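Local coordinates for protein aspartate aminotransferase (PDB 1O4S) that catalyses the reversible, pyridoxal 5'-phosphate-dependent transfer of an amino group between L-aspartate and 2-oxoglutarate, giving oxaloacetate and L-glutamate, at residues B[95-99]-B[229-235]. Numbering follows the deposited sequence.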
loop_
_atom_site.group_PDB
_atom_site.type_symbol
_atom_site.label_atom_id
_atom_site.label_comp_id
_atom_site.label_asym_id
_atom_site.label_seq_id
_atom_site.Cartn_x
_atom_site.Cartn_y
_atom_site.Cartn_z
ATOM N N TYR B 95 -22.002 -2.223 -18.116
ATOM C CA TYR B 95 -23.155 -1.858 -17.298
ATOM C C TYR B 95 -23.921 -0.655 -17.829
ATOM O O TYR B 95 -24.751 -0.082 -17.135
ATOM C CB TYR B 95 -22.700 -1.639 -15.856
ATOM C CG TYR B 95 -22.214 -2.919 -15.240
ATOM C CD1 TYR B 95 -20.865 -3.076 -14.883
ATOM C CD2 TYR B 95 -23.079 -4.004 -15.045
ATOM C CE1 TYR B 95 -20.382 -4.258 -14.327
ATOM C CE2 TYR B 95 -22.586 -5.223 -14.499
ATOM C CZ TYR B 95 -21.235 -5.318 -14.129
ATOM O OH TYR B 95 -20.708 -6.458 -13.601
ATOM N N LYS B 96 -23.630 -0.295 -19.070
ATOM C CA LYS B 96 -24.233 0.854 -19.741
ATOM C C LYS B 96 -24.314 2.100 -18.839
ATOM O O LYS B 96 -25.391 2.604 -18.522
ATOM C CB LYS B 96 -25.590 0.492 -20.377
ATOM C CG LYS B 96 -25.483 -0.111 -21.794
ATOM C CD LYS B 96 -24.722 0.784 -22.805
ATOM C CE LYS B 96 -25.480 2.070 -23.145
ATOM N NZ LYS B 96 -26.691 1.795 -23.963
ATOM N N LYS B 97 -23.130 2.563 -18.447
ATOM C CA LYS B 97 -22.903 3.774 -17.652
ATOM C C LYS B 97 -21.807 4.629 -18.307
ATOM O O LYS B 97 -20.928 4.111 -19.005
ATOM C CB LYS B 97 -22.457 3.398 -16.239
ATOM C CG LYS B 97 -23.422 2.462 -15.536
ATOM C CD LYS B 97 -23.138 2.335 -14.054
ATOM C CE LYS B 97 -24.131 1.390 -13.410
ATOM N NZ LYS B 97 -25.411 2.034 -13.117
ATOM N N ASP B 98 -21.884 5.936 -18.095
ATOM C CA ASP B 98 -20.881 6.877 -18.556
ATOM C C ASP B 98 -19.962 7.066 -17.351
ATOM O O ASP B 98 -20.241 7.851 -16.450
ATOM C CB ASP B 98 -21.562 8.202 -18.976
ATOM C CG ASP B 98 -20.706 9.060 -19.917
ATOM O OD1 ASP B 98 -19.468 8.873 -19.967
ATOM O OD2 ASP B 98 -21.199 9.957 -20.655
ATOM N N ILE B 99 -18.902 6.278 -17.299
ATOM C CA ILE B 99 -17.889 6.419 -16.266
ATOM C C ILE B 99 -16.699 7.256 -16.794
ATOM O O ILE B 99 -16.078 6.927 -17.801
ATOM C CB ILE B 99 -17.453 5.043 -15.778
ATOM C CG1 ILE B 99 -18.690 4.190 -15.492
ATOM C CG2 ILE B 99 -16.593 5.156 -14.523
ATOM C CD1 ILE B 99 -18.393 2.860 -14.810
ATOM N N LEU B 229 -23.899 -2.485 -9.915
ATOM C CA LEU B 229 -23.993 -1.632 -11.105
ATOM C C LEU B 229 -25.122 -2.029 -12.110
ATOM O O LEU B 229 -25.434 -1.254 -13.018
ATOM C CB LEU B 229 -22.646 -1.582 -11.811
ATOM C CG LEU B 229 -21.467 -1.103 -10.940
ATOM C CD1 LEU B 229 -20.239 -0.936 -11.821
ATOM C CD2 LEU B 229 -21.735 0.182 -10.192
ATOM N N ASP B 230 -25.702 -3.222 -11.943
ATOM C CA ASP B 230 -26.952 -3.613 -12.631
ATOM C C ASP B 230 -28.222 -2.933 -12.078
ATOM O O ASP B 230 -29.192 -2.724 -12.810
ATOM C CB ASP B 230 -27.140 -5.138 -12.567
ATOM C CG ASP B 230 -26.219 -5.905 -13.549
ATOM O OD1 ASP B 230 -25.709 -6.977 -13.169
ATOM O OD2 ASP B 230 -25.978 -5.520 -14.712
ATOM N N VAL B 231 -28.199 -2.595 -10.788
ATOM C CA VAL B 231 -29.369 -2.052 -10.080
ATOM C C VAL B 231 -29.228 -0.587 -9.610
ATOM O O VAL B 231 -30.146 -0.024 -9.022
ATOM C CB VAL B 231 -29.739 -2.942 -8.871
ATOM C CG1 VAL B 231 -30.152 -4.340 -9.350
ATOM C CG2 VAL B 231 -28.595 -3.036 -7.867
ATOM N N SER B 232 -28.081 0.023 -9.870
ATOM C CA SER B 232 -27.850 1.401 -9.484
ATOM C C SER B 232 -27.962 2.237 -10.741
ATOM O O SER B 232 -27.860 1.716 -11.846
ATOM C CB SER B 232 -26.456 1.560 -8.865
ATOM O OG SER B 232 -25.430 1.635 -9.851
ATOM N N GLU B 233 -28.250 3.518 -10.558
ATOM C CA GLU B 233 -27.937 4.547 -11.548
ATOM C C GLU B 233 -26.997 5.476 -10.789
ATOM O O GLU B 233 -27.311 5.905 -9.647
ATOM C CB GLU B 233 -29.167 5.360 -11.981
ATOM C CG GLU B 233 -30.256 4.614 -12.754
ATOM C CD GLU B 233 -31.610 5.320 -12.685
ATOM O OE1 GLU B 233 -31.690 6.457 -12.135
ATOM O OE2 GLU B 233 -32.611 4.734 -13.174
ATOM N N GLY B 234 -25.865 5.805 -11.392
ATOM C CA GLY B 234 -24.950 6.739 -10.765
ATOM C C GLY B 234 -24.220 6.188 -9.552
ATOM O O GLY B 234 -24.503 5.097 -9.044
ATOM N N PHE B 235 -23.268 6.970 -9.075
ATOM C CA PHE B 235 -22.361 6.490 -8.048
ATOM C C PHE B 235 -22.458 7.312 -6.766
ATOM O O PHE B 235 -21.560 7.241 -5.925
ATOM C CB PHE B 235 -20.919 6.497 -8.593
ATOM C CG PHE B 235 -20.610 5.369 -9.537
ATOM C CD1 PHE B 235 -20.732 5.534 -10.907
ATOM C CD2 PHE B 235 -20.170 4.148 -9.059
ATOM C CE1 PHE B 235 -20.438 4.471 -11.787
ATOM C CE2 PHE B 235 -19.870 3.113 -9.904
ATOM C CZ PHE B 235 -20.000 3.271 -11.282
#
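This is a packing contact on the periphery of the large, cofactor-binding domain of an aminotransferase of class I, between the C-terminal end of helix 81-95 with the loop after it, and the short helix 228-231 with the turn that follows; a lysine side chain ties the two together. Helix 81-95 ends in a Schellman motif: Lys96 has positive phi (44°), is the first residue to leave helical geometry, and two hydrogen bonds run back into the last turn. The chain then runs on through residues 97-99. Lys97 points toward residues 229-235; its chi2 and chi3 are t, which stretches the methylenes across the gap, and chi4 (m, -81°) turns NZ onto Ser232. There Lys97 NZ donates a hydrogen bond to Ser232 O at 2.8 Å and a weak one to Ser232 OG at 3.3 Å. Lys97 NZ also lies 3.3 Å from Leu229 O, but the angle is too poor for a bond. The methylenes contribute as well, with Lys97 CD 4.1 Å from Phe235 CE1.

The segments bury 373 Å², both sides summed, partly through ring contacts. Leu229 CB sits 4.0 Å from the centroid of the Tyr95 ring and 21° off its normal, a CH-pi contact over the face. Ile99 CD1 meets Phe235 CZ at 3.9 Å. A polar atom, Asp230 OD2, approaches the ring edge, 3.3 Å from Tyr95 CD2, while Asp230 OD1 is hydrogen-bonded to Ser227 N.

The contact lies away from the cofactor site. Leu229 and Phe235 both touch Tyr240 of strand 238-243 in the seven-stranded sheet, Ile99 and Leu229 both touch Ile91 of helix 81-95, and Asp230 touches Arg193 of helix 193-206.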